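Local coordinates for protein carbohydrate kinase (Agrobacterium tumefaciens, PDB 2NWH) that probably transfers the phosphoryl group of ATP to a sugar or related small substrate, as a carbohydrate kinase of the pfkB (ribokinase-like) family, at residues D15-E21 with Y95-R101; L9-H13 with M112-K116; A46-R51 with Q77-E81; V247-G252 with A282-V286; I168-V174 with A191-L196. The contacts are given in a common frame with arbitrary orientation. Where two conformers were deposited one is given. Residue numbers count along the deposited sequence, not the author numbering.

Contact 1: D15-E21 with Y95-R101. With CA (calcium ion), chain C.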
# COMPACT_ATOMS: atom_id res chain seq x y z
N ASP A 15 9.04 -10.84 5.38
CA ASP A 15 9.99 -10.64 4.31
C ASP A 15 11.34 -11.11 4.83
O ASP A 15 11.88 -10.50 5.75
CB ASP A 15 10.02 -9.17 3.91
CG ASP A 15 11.00 -8.88 2.79
OD1 ASP A 15 12.19 -9.31 2.86
OD2 ASP A 15 10.60 -8.17 1.86
N ARG A 16 11.85 -12.17 4.23
CA ARG A 16 13.12 -12.77 4.65
C ARG A 16 14.13 -12.62 3.51
O ARG A 16 13.88 -13.06 2.37
CB ARG A 16 12.90 -14.26 5.03
CG ARG A 16 11.84 -14.44 6.18
CD ARG A 16 11.79 -15.88 6.75
NE ARG A 16 13.04 -16.19 7.43
CZ ARG A 16 13.96 -17.03 6.96
NH1 ARG A 16 13.77 -17.67 5.81
NH2 ARG A 16 15.11 -17.21 7.63
N ARG A 17 15.26 -12.02 3.82
CA ARG A 17 16.26 -11.73 2.82
C ARG A 17 17.58 -12.37 3.27
O ARG A 17 18.10 -12.06 4.34
CB ARG A 17 16.37 -10.22 2.69
CG ARG A 17 17.19 -9.66 1.52
CD ARG A 17 16.90 -8.13 1.45
NE ARG A 17 17.52 -7.47 0.29
CZ ARG A 17 17.27 -6.22 -0.08
NH1 ARG A 17 16.42 -5.46 0.61
NH2 ARG A 17 17.89 -5.71 -1.15
N GLY A 18 18.09 -13.29 2.45
CA GLY A 18 19.34 -13.97 2.72
C GLY A 18 20.41 -13.45 1.76
O GLY A 18 20.20 -13.40 0.54
N MET A 19 21.54 -13.01 2.30
CA MET A 19 22.58 -12.48 1.46
C MET A 19 23.80 -13.35 1.57
O MET A 19 24.22 -13.71 2.66
CB MET A 19 22.94 -11.04 1.88
CG MET A 19 24.12 -10.44 1.07
SD MET A 19 24.30 -8.61 1.32
CE MET A 19 23.06 -8.13 0.13
N ILE A 20 24.35 -13.70 0.42
CA ILE A 20 25.59 -14.44 0.31
C ILE A 20 26.77 -13.57 0.79
O ILE A 20 26.88 -12.37 0.45
CB ILE A 20 25.80 -14.91 -1.13
CG1 ILE A 20 24.64 -15.88 -1.55
CG2 ILE A 20 27.20 -15.54 -1.28
CD1 ILE A 20 24.55 -16.11 -3.12
N GLU A 21 27.65 -14.20 1.56
CA GLU A 21 28.75 -13.50 2.23
C GLU A 21 30.03 -13.43 1.42
O GLU A 21 30.90 -12.64 1.75
CB GLU A 21 29.02 -14.12 3.59
CG GLU A 21 27.90 -13.97 4.55
CD GLU A 21 28.05 -14.92 5.76
OE1 GLU A 21 29.02 -15.71 5.84
OE2 GLU A 21 27.15 -14.87 6.64
N TYR A 95 7.66 -13.80 1.82
CA TYR A 95 8.46 -13.52 0.64
C TYR A 95 9.94 -13.80 1.05
O TYR A 95 10.46 -13.19 1.97
CB TYR A 95 8.25 -12.05 0.21
CG TYR A 95 9.16 -11.62 -0.91
CD1 TYR A 95 8.83 -11.90 -2.25
CD2 TYR A 95 10.36 -10.97 -0.63
CE1 TYR A 95 9.67 -11.55 -3.29
CE2 TYR A 95 11.21 -10.63 -1.66
CZ TYR A 95 10.85 -10.90 -2.98
OH TYR A 95 11.73 -10.52 -3.97
N THR A 96 10.60 -14.73 0.38
CA THR A 96 11.98 -15.12 0.73
C THR A 96 12.88 -14.88 -0.47
O THR A 96 12.62 -15.42 -1.52
CB THR A 96 11.99 -16.61 1.09
OG1 THR A 96 11.05 -16.84 2.16
CG2 THR A 96 13.43 -17.07 1.47
N ALA A 97 13.90 -14.02 -0.32
CA ALA A 97 14.82 -13.73 -1.42
C ALA A 97 16.23 -14.18 -1.04
O ALA A 97 16.67 -14.04 0.14
CB ALA A 97 14.82 -12.22 -1.73
N ILE A 98 16.96 -14.66 -2.02
CA ILE A 98 18.38 -14.88 -1.80
C ILE A 98 19.13 -13.93 -2.75
O ILE A 98 18.88 -13.93 -3.96
CB ILE A 98 18.72 -16.35 -2.00
CG1 ILE A 98 18.02 -17.24 -0.93
CG2 ILE A 98 20.25 -16.54 -2.12
CD1 ILE A 98 18.30 -18.72 -1.11
N LEU A 99 20.03 -13.13 -2.19
CA LEU A 99 20.81 -12.10 -2.92
C LEU A 99 22.29 -12.42 -2.89
O LEU A 99 22.81 -13.02 -1.92
CB LEU A 99 20.63 -10.72 -2.28
CG LEU A 99 19.36 -9.87 -2.41
CD1 LEU A 99 18.17 -10.59 -1.89
CD2 LEU A 99 19.63 -8.59 -1.59
N GLU A 100 22.97 -12.02 -3.95
CA GLU A 100 24.44 -12.04 -4.02
C GLU A 100 24.98 -11.01 -3.04
O GLU A 100 24.23 -10.15 -2.57
CB GLU A 100 24.87 -11.72 -5.45
CG GLU A 100 24.42 -12.82 -6.44
CD GLU A 100 25.14 -12.73 -7.76
OE1 GLU A 100 24.54 -12.14 -8.68
OE2 GLU A 100 26.28 -13.25 -7.88
N ARG A 101 26.27 -11.08 -2.74
CA ARG A 101 26.91 -10.12 -1.82
C ARG A 101 26.79 -8.66 -2.31
O ARG A 101 26.83 -7.71 -1.51
CB ARG A 101 28.40 -10.48 -1.68
CG ARG A 101 29.03 -9.91 -0.45
CD ARG A 101 30.54 -10.09 -0.50
NE ARG A 101 31.18 -9.59 0.70
CZ ARG A 101 32.50 -9.55 0.89
NH1 ARG A 101 33.32 -10.01 -0.04
NH2 ARG A 101 32.98 -9.08 2.05
CA CA C . 28.09 -16.32 8.28
O HOH W 1 11.56 -18.33 4.25
O HOH W 2 26.65 -18.16 7.57
O HOH W 3 27.15 -14.17 9.14
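Five backbone hydrogen bonds zip D15-E21 to Y95-R101 as parallel strands, their axes 4.7 Å apart and 15° from parallel: R16 N to Y95 O (2.8 Å), A97 N to R16 O (2.9 Å), G18 N to A97 O (2.8 Å), L99 N to G18 O (2.7 Å) and I20 N to L99 O (2.9 Å). CA-H...O contacts fill in between them, the shortest from T96 CA to R16 O at 3.2 Å. Apolar packing on the face of M19 and L99 brings M19 CE to 3.9 Å from L99 CD2. Separately, R17 NE makes a tight contact with L99 CD2, 3.0 Å away at the guanidinium edge. On the other face, water 1 links R16 NH1 (2.8 Å) to T96 OG1 (2.6 Å), while R16 pairs with E36 and lies on W34 in a cation-pi contact. Metal binding marks the strand end: E21 grips calcium through OE1 (2.7 Å) and OE2 (2.4 Å), and waters 2 and 3 also bind the ion. Strands 32-39 and 105-111 flank this parallel pair antiparallel, completing a four-stranded sheet apart from the main one, consistent with the small lid of ribokinase-like kinases.

Contact 2: L9-H13 with M112-K116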
# COMPACT_ATOMS: atom_id res chain seq x y z
N LEU A 9 -7.62 -3.77 5.45
CA LEU A 9 -7.85 -5.19 5.20
C LEU A 9 -6.99 -5.60 4.00
O LEU A 9 -7.22 -5.17 2.87
CB LEU A 9 -9.34 -5.46 4.95
CG LEU A 9 -10.22 -4.95 6.07
CD1 LEU A 9 -10.88 -3.63 5.65
CD2 LEU A 9 -11.33 -6.01 6.32
N GLY A 10 -5.98 -6.43 4.24
CA GLY A 10 -4.98 -6.64 3.23
C GLY A 10 -3.89 -7.58 3.69
O GLY A 10 -4.10 -8.37 4.61
N GLY A 11 -2.75 -7.48 3.04
CA GLY A 11 -1.67 -8.38 3.28
C GLY A 11 -0.74 -7.87 4.32
O GLY A 11 -0.56 -6.65 4.52
N ALA A 12 -0.13 -8.83 5.00
CA ALA A 12 0.86 -8.57 5.99
C ALA A 12 1.67 -9.85 5.99
O ALA A 12 1.17 -10.90 6.35
CB ALA A 12 0.20 -8.28 7.37
N HIS A 13 2.91 -9.79 5.50
CA HIS A 13 3.71 -11.03 5.32
C HIS A 13 5.07 -10.83 5.99
O HIS A 13 5.45 -9.70 6.33
CB HIS A 13 3.87 -11.42 3.81
CG HIS A 13 4.51 -10.37 2.92
ND1 HIS A 13 5.85 -10.05 2.94
CD2 HIS A 13 3.98 -9.66 1.90
CE1 HIS A 13 6.11 -9.15 2.01
NE2 HIS A 13 5.00 -8.90 1.36
N MET A 112 1.97 -16.88 -0.86
CA MET A 112 0.90 -15.98 -0.46
C MET A 112 -0.47 -16.71 -0.32
O MET A 112 -1.51 -16.05 -0.26
CB MET A 112 0.77 -14.83 -1.46
CG MET A 112 2.01 -13.90 -1.59
SD MET A 112 2.41 -13.02 -0.07
CE MET A 112 4.06 -13.46 0.12
N ASP A 113 -0.47 -18.05 -0.30
CA ASP A 113 -1.70 -18.81 -0.37
C ASP A 113 -2.64 -18.55 0.78
O ASP A 113 -3.85 -18.72 0.62
CB ASP A 113 -1.44 -20.33 -0.44
CG ASP A 113 -0.74 -20.76 -1.74
OD1 ASP A 113 -0.82 -20.07 -2.80
OD2 ASP A 113 -0.12 -21.84 -1.69
N LEU A 114 -2.11 -18.18 1.95
CA LEU A 114 -3.02 -17.97 3.10
C LEU A 114 -4.11 -16.95 2.80
O LEU A 114 -5.21 -17.08 3.32
CB LEU A 114 -2.26 -17.60 4.37
CG LEU A 114 -3.09 -17.78 5.66
CD1 LEU A 114 -3.40 -19.29 5.97
CD2 LEU A 114 -2.38 -17.16 6.81
N TYR A 115 -3.81 -15.95 1.94
CA TYR A 115 -4.83 -14.90 1.61
C TYR A 115 -6.10 -15.46 0.97
O TYR A 115 -7.17 -14.87 1.07
CB TYR A 115 -4.23 -13.79 0.70
CG TYR A 115 -3.05 -13.07 1.34
CD1 TYR A 115 -3.06 -12.78 2.70
CD2 TYR A 115 -1.95 -12.67 0.59
CE1 TYR A 115 -2.00 -12.12 3.33
CE2 TYR A 115 -0.85 -12.01 1.21
CZ TYR A 115 -0.91 -11.76 2.59
OH TYR A 115 0.08 -11.09 3.26
N LYS A 116 -5.97 -16.61 0.31
CA LYS A 116 -7.13 -17.29 -0.30
C LYS A 116 -8.17 -17.70 0.73
O LYS A 116 -9.31 -17.93 0.35
CB LYS A 116 -6.71 -18.54 -1.09
CG LYS A 116 -5.61 -18.23 -2.12
CD LYS A 116 -5.31 -19.42 -2.99
CE LYS A 116 -4.57 -18.96 -4.20
NZ LYS A 116 -3.13 -18.85 -3.87
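Y115 points the hydroxyl end of its ring at the backbone of G11 and A12: OH lies 3.2 Å from G11 CA and accepts a hydrogen bond from A12 N at 2.9 Å, bent to 133° at the hydrogen. G11 suits this spot because a CB on it would point at the tyrosine and come within 2.9 Å of Y115 OH, a clash. The ring also passes G10 O, 4.5 Å from Y115 CE1, and the hydroxyl sits near the plane of the H13 imidazole, 3.8 Å from H13 CB. L9-H13 is the link by which the chain leaves strand 5-9 of the main alpha/beta sheet and enters strand 13-20 of the smaller sheet; M112-K116 follows strand 105-111 as the chain returns from that sheet. The contact therefore ties together two crossings between the body and what is probably the lid of this ribokinase-like fold. G11 N is held separately by D141 at the end of strand 137-141. Further along, M112 curls its end toward H13 in a sulfur-aromatic contact, with M112 SD 4.9 Å from the ring centroid and 45° off its normal, and M112 CE 4.2 Å from H13 CG. Around Y115 the chain has helical backbone angles, with Y115 N bonded to M112 O at 3.2 Å, and K116 NZ forms a salt bridge to D113 OD1 at 2.8 Å on the exposed side.

Contact 3: A46-R51 with Q77-E81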
# COMPACT_ATOMS: atom_id res chain seq x y z
N ALA A 46 -0.52 0.71 6.44
CA ALA A 46 -1.10 0.84 7.79
C ALA A 46 -0.08 1.49 8.70
O ALA A 46 -0.43 2.42 9.43
CB ALA A 46 -1.50 -0.52 8.39
N ARG A 47 1.14 0.96 8.70
CA ARG A 47 2.22 1.56 9.50
C ARG A 47 2.39 3.00 9.12
O ARG A 47 2.54 3.85 10.01
CB ARG A 47 3.53 0.79 9.28
CG ARG A 47 3.49 -0.61 9.96
CD ARG A 47 4.89 -1.17 10.07
NE ARG A 47 5.52 -1.46 8.77
CZ ARG A 47 6.66 -2.13 8.62
NH1 ARG A 47 7.34 -2.50 9.70
NH2 ARG A 47 7.15 -2.37 7.39
N ASN A 48 2.38 3.29 7.83
CA ASN A 48 2.62 4.69 7.40
C ASN A 48 1.54 5.62 7.90
O ASN A 48 1.85 6.72 8.37
CB ASN A 48 2.73 4.82 5.87
CG ASN A 48 3.96 4.11 5.31
OD1 ASN A 48 4.86 3.76 6.06
ND2 ASN A 48 3.99 3.90 4.00
N LEU A 49 0.28 5.20 7.79
CA LEU A 49 -0.83 6.01 8.27
C LEU A 49 -0.74 6.25 9.76
O LEU A 49 -1.04 7.35 10.23
CB LEU A 49 -2.18 5.36 7.89
CG LEU A 49 -2.43 5.47 6.39
CD1 LEU A 49 -3.43 4.37 5.89
CD2 LEU A 49 -2.84 6.91 6.00
N SER A 50 -0.35 5.23 10.51
CA SER A 50 -0.11 5.41 11.96
C SER A 50 1.00 6.43 12.28
O SER A 50 0.86 7.33 13.16
CB SER A 50 0.13 4.04 12.61
OG SER A 50 0.24 4.16 14.02
N ARG A 51 2.08 6.33 11.52
CA ARG A 51 3.20 7.30 11.62
C ARG A 51 2.80 8.73 11.33
O ARG A 51 3.43 9.66 11.84
CB ARG A 51 4.29 6.91 10.62
CG ARG A 51 5.11 5.71 11.13
CD ARG A 51 5.95 5.10 10.01
NE ARG A 51 6.58 3.87 10.50
CZ ARG A 51 6.79 2.80 9.77
NH1 ARG A 51 6.44 2.81 8.48
NH2 ARG A 51 7.38 1.72 10.31
N GLN A 77 5.05 -1.86 17.10
CA GLN A 77 6.12 -0.86 17.06
C GLN A 77 5.70 0.42 16.33
O GLN A 77 6.18 1.51 16.64
CB GLN A 77 7.37 -1.45 16.43
CG GLN A 77 8.01 -2.51 17.31
CD GLN A 77 8.65 -1.91 18.55
OE1 GLN A 77 9.58 -1.11 18.44
NE2 GLN A 77 8.15 -2.29 19.73
N ALA A 78 4.82 0.26 15.35
CA ALA A 78 4.36 1.40 14.57
C ALA A 78 3.05 1.97 15.12
O ALA A 78 2.48 2.90 14.54
CB ALA A 78 4.18 0.99 13.14
N GLY A 79 2.57 1.42 16.24
CA GLY A 79 1.27 1.88 16.80
C GLY A 79 0.01 1.38 16.10
O GLY A 79 -1.09 1.87 16.34
N VAL A 80 0.16 0.35 15.26
CA VAL A 80 -0.99 -0.21 14.54
C VAL A 80 -1.60 -1.26 15.43
O VAL A 80 -0.87 -2.15 15.94
CB VAL A 80 -0.56 -0.84 13.18
CG1 VAL A 80 -1.71 -1.60 12.48
CG2 VAL A 80 0.07 0.25 12.20
N GLU A 81 -2.92 -1.21 15.57
CA GLU A 81 -3.68 -2.28 16.23
C GLU A 81 -3.80 -3.48 15.30
O GLU A 81 -4.42 -3.41 14.24
CB GLU A 81 -5.06 -1.78 16.67
CG GLU A 81 -5.86 -2.86 17.47
CD GLU A 81 -7.33 -2.47 17.72
OE1 GLU A 81 -7.78 -1.41 17.21
OE2 GLU A 81 -8.04 -3.25 18.41
O HOH W 4 -2.48 3.83 14.88
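S50 holds its side chain in the t rotamer (chi1 -175°), which brings OG to A78 O, to which it donates a hydrogen bond of 2.6 Å. Water 4 lies 2.9 Å from S50 OG and 2.8 Å from G79 O, placed to bridge them. A78 O sits where helix 66-77 ends in a Schellman motif: G79 turns to phi 77°, and a CB there would come within 3.0 Å of S50 OG. V80 (chi1 173°, t) sets CG2 against the helix, 3.6 Å from A46 O, 3.7 Å from R47 CA and 3.8 Å from S50 CB. The m rotamer of R47 (chi1 -71°) rests R47 CG 3.6 Å from A78 CB, and chi2 (-164°) carries the rest of the chain onward to N44. R51, also m, brings NH2 to 4.3 Å from A78 CB, and its NH1 makes a weak hydrogen bond to N48 OD1 at 3.0 Å. Helix 41-51 thus packs on the turn between helix 66-77 and strand 81-87 in the alpha/beta body. The serine hydroxyl and its water meet the carbonyls of A78 and G79 at the turn after helix 66-77, while V80 CG2 packs on A46, R47 and S50, so the join is one direct hydrogen bond beside an apolar seam.

Contact 4: V247-G252 with A282-V286. With NA (sodium ion), chain E.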
# COMPACT_ATOMS: atom_id res chain seq x y z
N VAL A 247 13.06 18.13 -5.39
CA VAL A 247 13.30 16.70 -5.26
C VAL A 247 12.98 15.98 -6.59
O VAL A 247 11.91 16.20 -7.20
CB VAL A 247 12.58 16.08 -4.00
CG1 VAL A 247 11.05 16.25 -4.06
CG2 VAL A 247 12.99 14.61 -3.79
N LYS A 248 13.96 15.18 -7.04
CA LYS A 248 13.95 14.54 -8.36
C LYS A 248 13.34 13.14 -8.38
O LYS A 248 13.27 12.52 -9.45
CB LYS A 248 15.38 14.47 -8.93
CG LYS A 248 16.17 15.75 -8.81
CD LYS A 248 15.55 16.88 -9.61
CE LYS A 248 16.56 18.04 -9.80
NZ LYS A 248 17.26 18.43 -8.53
N ASP A 249 12.94 12.63 -7.22
CA ASP A 249 12.22 11.35 -7.12
C ASP A 249 11.18 11.47 -6.03
O ASP A 249 11.51 11.68 -4.86
CB ASP A 249 13.18 10.19 -6.81
CG ASP A 249 12.55 8.81 -7.04
OD1 ASP A 249 11.33 8.72 -7.34
OD2 ASP A 249 13.26 7.79 -6.91
N VAL A 250 9.92 11.33 -6.45
CA VAL A 250 8.75 11.41 -5.58
C VAL A 250 7.88 10.14 -5.71
O VAL A 250 6.65 10.16 -5.50
CB VAL A 250 7.94 12.69 -5.92
CG1 VAL A 250 8.77 13.96 -5.60
CG2 VAL A 250 7.50 12.69 -7.43
N THR A 251 8.52 9.02 -6.06
CA THR A 251 7.80 7.74 -6.20
C THR A 251 8.54 6.60 -5.45
O THR A 251 9.78 6.51 -5.50
CB THR A 251 7.61 7.36 -7.69
OG1 THR A 251 8.90 7.21 -8.31
CG2 THR A 251 6.83 8.46 -8.43
N GLY A 252 7.79 5.72 -4.79
CA GLY A 252 8.39 4.56 -4.14
C GLY A 252 7.71 3.26 -4.47
O GLY A 252 6.99 3.13 -5.49
N ALA A 282 6.52 9.93 -0.42
CA ALA A 282 7.33 9.05 -1.29
C ALA A 282 8.83 9.45 -1.32
O ALA A 282 9.74 8.59 -1.11
CB ALA A 282 6.71 9.06 -2.72
N ALA A 283 9.07 10.75 -1.49
CA ALA A 283 10.44 11.34 -1.58
C ALA A 283 11.23 11.04 -0.32
O ALA A 283 12.41 10.74 -0.39
CB ALA A 283 10.37 12.88 -1.81
N ILE A 284 10.57 11.11 0.83
CA ILE A 284 11.25 10.88 2.10
C ILE A 284 11.81 9.46 2.10
O ILE A 284 12.91 9.26 2.55
CB ILE A 284 10.31 11.06 3.29
CG1 ILE A 284 10.05 12.56 3.52
CG2 ILE A 284 10.84 10.36 4.60
CD1 ILE A 284 8.79 12.78 4.42
N THR A 285 11.04 8.53 1.59
CA THR A 285 11.40 7.08 1.63
C THR A 285 12.49 6.72 0.62
O THR A 285 13.03 5.61 0.65
CB THR A 285 10.18 6.16 1.39
OG1 THR A 285 9.73 6.24 0.02
CG2 THR A 285 9.04 6.52 2.36
N VAL A 286 12.79 7.63 -0.31
CA VAL A 286 13.76 7.29 -1.38
C VAL A 286 14.85 8.36 -1.52
O VAL A 286 15.63 8.32 -2.47
CB VAL A 286 13.06 7.04 -2.74
CG1 VAL A 286 12.13 5.82 -2.65
CG2 VAL A 286 12.30 8.31 -3.23
NA NA E . 11.17 6.41 -7.41
O HOH W 5 13.66 11.43 -2.90
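A sodium ion is bound by just one partner of this contact: the loop V247-G252 wraps it with D249 OD1 (2.3 Å), D249 OD2 (2.6 Å), T251 O (2.4 Å) and T251 OG1 (2.6 Å), and the helix A282-V286 supplies no ligand. An Asx turn, T251 N to D249 OD1 at 3.1 Å, draws the two liganding residues together, and T251 OG1 is also hydrogen-bonded to G224. Helix 271-286 packs against this loop through A282, A283 and V286. A282 CB comes to 3.0 Å from V250 O, a tight fit against a buried carbonyl that finds no polar partner in the model. A283 slips in beside V250, their CA atoms 4.3 Å apart; its CB touches V247 CG2 at 3.7 Å, and its CA approaches D249 O at 3.5 Å in a CA-H...O contact. V286 spans the metal-binding residues, with CG2 3.8 Å from D249 OD2 and CG1 3.8 Å from T251 O. Water 5 joins the backbones, donating to D249 O and to A283 O, each at 2.9 Å. The ion's position, beside the loop leading into the G-A-G-D signature of the family, is consistent with the monovalent-cation site of ribokinase relatives. Between the two segments there is no direct polar bond, only water 5, so the helix offers an apolar wall: it backs the site without entering its coordination sphere.

Contact 5: I168-V174 with A191-L196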
# COMPACT_ATOMS: atom_id res chain seq x y z
N ILE A 168 -1.17 -3.26 -5.80
CA ILE A 168 -0.11 -4.23 -5.51
C ILE A 168 0.76 -4.63 -6.71
O ILE A 168 1.97 -4.52 -6.64
CB ILE A 168 -0.61 -5.51 -4.73
CG1 ILE A 168 -1.28 -5.11 -3.40
CG2 ILE A 168 0.55 -6.44 -4.39
CD1 ILE A 168 -0.30 -4.50 -2.38
N SER A 169 0.12 -5.09 -7.79
CA SER A 169 0.82 -5.52 -9.02
C SER A 169 -0.16 -5.51 -10.19
O SER A 169 -1.39 -5.52 -9.97
CB SER A 169 1.42 -6.92 -8.81
OG SER A 169 0.41 -7.92 -8.74
N PRO A 170 0.35 -5.49 -11.46
CA PRO A 170 -0.57 -5.53 -12.61
C PRO A 170 -1.43 -6.79 -12.59
O PRO A 170 -2.63 -6.73 -12.89
CB PRO A 170 0.35 -5.50 -13.83
CG PRO A 170 1.74 -5.55 -13.33
CD PRO A 170 1.77 -5.46 -11.86
N ALA A 171 -0.83 -7.92 -12.21
CA ALA A 171 -1.56 -9.18 -12.07
C ALA A 171 -2.72 -9.09 -11.08
O ALA A 171 -3.81 -9.61 -11.34
CB ALA A 171 -0.60 -10.32 -11.69
N LYS A 172 -2.49 -8.43 -9.94
CA LYS A 172 -3.47 -8.39 -8.87
C LYS A 172 -4.53 -7.32 -9.08
O LYS A 172 -5.69 -7.52 -8.72
CB LYS A 172 -2.78 -8.23 -7.51
CG LYS A 172 -2.06 -9.50 -7.04
CD LYS A 172 -1.62 -9.40 -5.59
CE LYS A 172 -0.25 -10.04 -5.34
NZ LYS A 172 -0.28 -11.53 -5.42
N ALA A 173 -4.13 -6.19 -9.67
CA ALA A 173 -5.04 -5.05 -9.92
C ALA A 173 -6.40 -5.44 -10.51
O ALA A 173 -7.43 -4.90 -10.09
CB ALA A 173 -4.35 -4.01 -10.81
N VAL A 174 -6.39 -6.35 -11.48
CA VAL A 174 -7.61 -6.78 -12.19
C VAL A 174 -8.71 -7.29 -11.22
O VAL A 174 -9.91 -7.17 -11.49
CB VAL A 174 -7.31 -7.87 -13.25
CG1 VAL A 174 -6.34 -7.34 -14.30
CG2 VAL A 174 -6.77 -9.14 -12.60
N ALA A 191 1.65 0.49 -15.02
CA ALA A 191 1.37 -0.91 -15.40
C ALA A 191 0.05 -1.46 -14.86
O ALA A 191 -0.66 -2.21 -15.55
CB ALA A 191 2.51 -1.81 -14.94
N GLU A 192 -0.25 -1.10 -13.61
CA GLU A 192 -1.44 -1.55 -12.93
C GLU A 192 -2.67 -0.87 -13.53
O GLU A 192 -3.73 -1.49 -13.66
CB GLU A 192 -1.32 -1.30 -11.40
CG GLU A 192 -0.14 -2.05 -10.74
CD GLU A 192 0.37 -1.43 -9.43
OE1 GLU A 192 -0.14 -0.37 -8.98
OE2 GLU A 192 1.32 -2.01 -8.85
N ALA A 193 -2.50 0.38 -13.95
CA ALA A 193 -3.57 1.11 -14.60
C ALA A 193 -3.94 0.45 -15.95
O ALA A 193 -5.11 0.14 -16.19
CB ALA A 193 -3.18 2.58 -14.78
N ARG A 194 -2.94 0.19 -16.79
CA ARG A 194 -3.17 -0.54 -18.05
C ARG A 194 -3.86 -1.88 -17.82
O ARG A 194 -4.84 -2.20 -18.48
CB ARG A 194 -1.87 -0.74 -18.82
CG ARG A 194 -1.63 0.30 -19.88
CD ARG A 194 -0.25 0.16 -20.50
NE ARG A 194 0.79 -0.03 -19.49
CZ ARG A 194 1.95 0.63 -19.47
NH1 ARG A 194 2.22 1.55 -20.39
NH2 ARG A 194 2.84 0.38 -18.51
N ALA A 195 -3.36 -2.64 -16.84
CA ALA A 195 -3.90 -3.97 -16.53
C ALA A 195 -5.36 -3.98 -16.11
O ALA A 195 -6.13 -4.82 -16.57
CB ALA A 195 -3.03 -4.69 -15.51
N LEU A 196 -5.77 -3.07 -15.23
CA LEU A 196 -7.16 -3.11 -14.78
C LEU A 196 -8.13 -2.44 -15.77
O LEU A 196 -9.32 -2.79 -15.84
CB LEU A 196 -7.29 -2.58 -13.35
CG LEU A 196 -7.47 -1.10 -13.05
CD1 LEU A 196 -8.95 -0.87 -12.78
CD2 LEU A 196 -6.68 -0.73 -11.81
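P170 is the bump that opens this interface: its ring edges along helix 190-197, P170 CG 4.1 Å from A191 CB and P170 CB 3.9 Å from A195 CB. The small residues A191 and A195, one turn apart, form a shallow hollow for it, A195 CB also reaching P170 O at 3.3 Å. One turn on, A173 CB drops between E192 and L196, 3.9 Å from E192 O and 4.1 Å from L196 CD2. The short, weakly bonded helix 170-173, N-capped by S169 OG accepting from K172 N at 3.2 Å, follows strand 163-166 of the main sheet, and helix 190-197 follows strand 185-189 next to it, so two connections of the parallel alpha/beta body pack here side by side. P170 CA and E192 CA are 4.1 Å apart. V174 CG1 fills the far end, 3.4 Å from A195 O. At the near end the aliphatic stem of E192 packs on the proline, E192 CG 3.5 Å from P170 N, while its OE1 turns to N189.

Contacts 1 and 2 are directly joined, Y95 N lying 4.0 Å from M112 CE and Y95 CB 4.0 Å from H13 CE1. The others belong to the alpha/beta body. Contact 2 comes within about 5 Å of contact 5 and about 7 Å of contact 3 (nearest atoms), and contact 3 within about 6 Å of contact 4. Contact 4 holds the sodium, about 13 Å from the side chain of E192 in contact 5, whereas the calcium of contact 1 sits at the tip of the smaller sheet. The sodium loop leads into the G-A-G-D signature, which in ribokinase relatives carries the catalytic base; its aspartate here, D255, is hydrogen-bonded to N48 of contact 3.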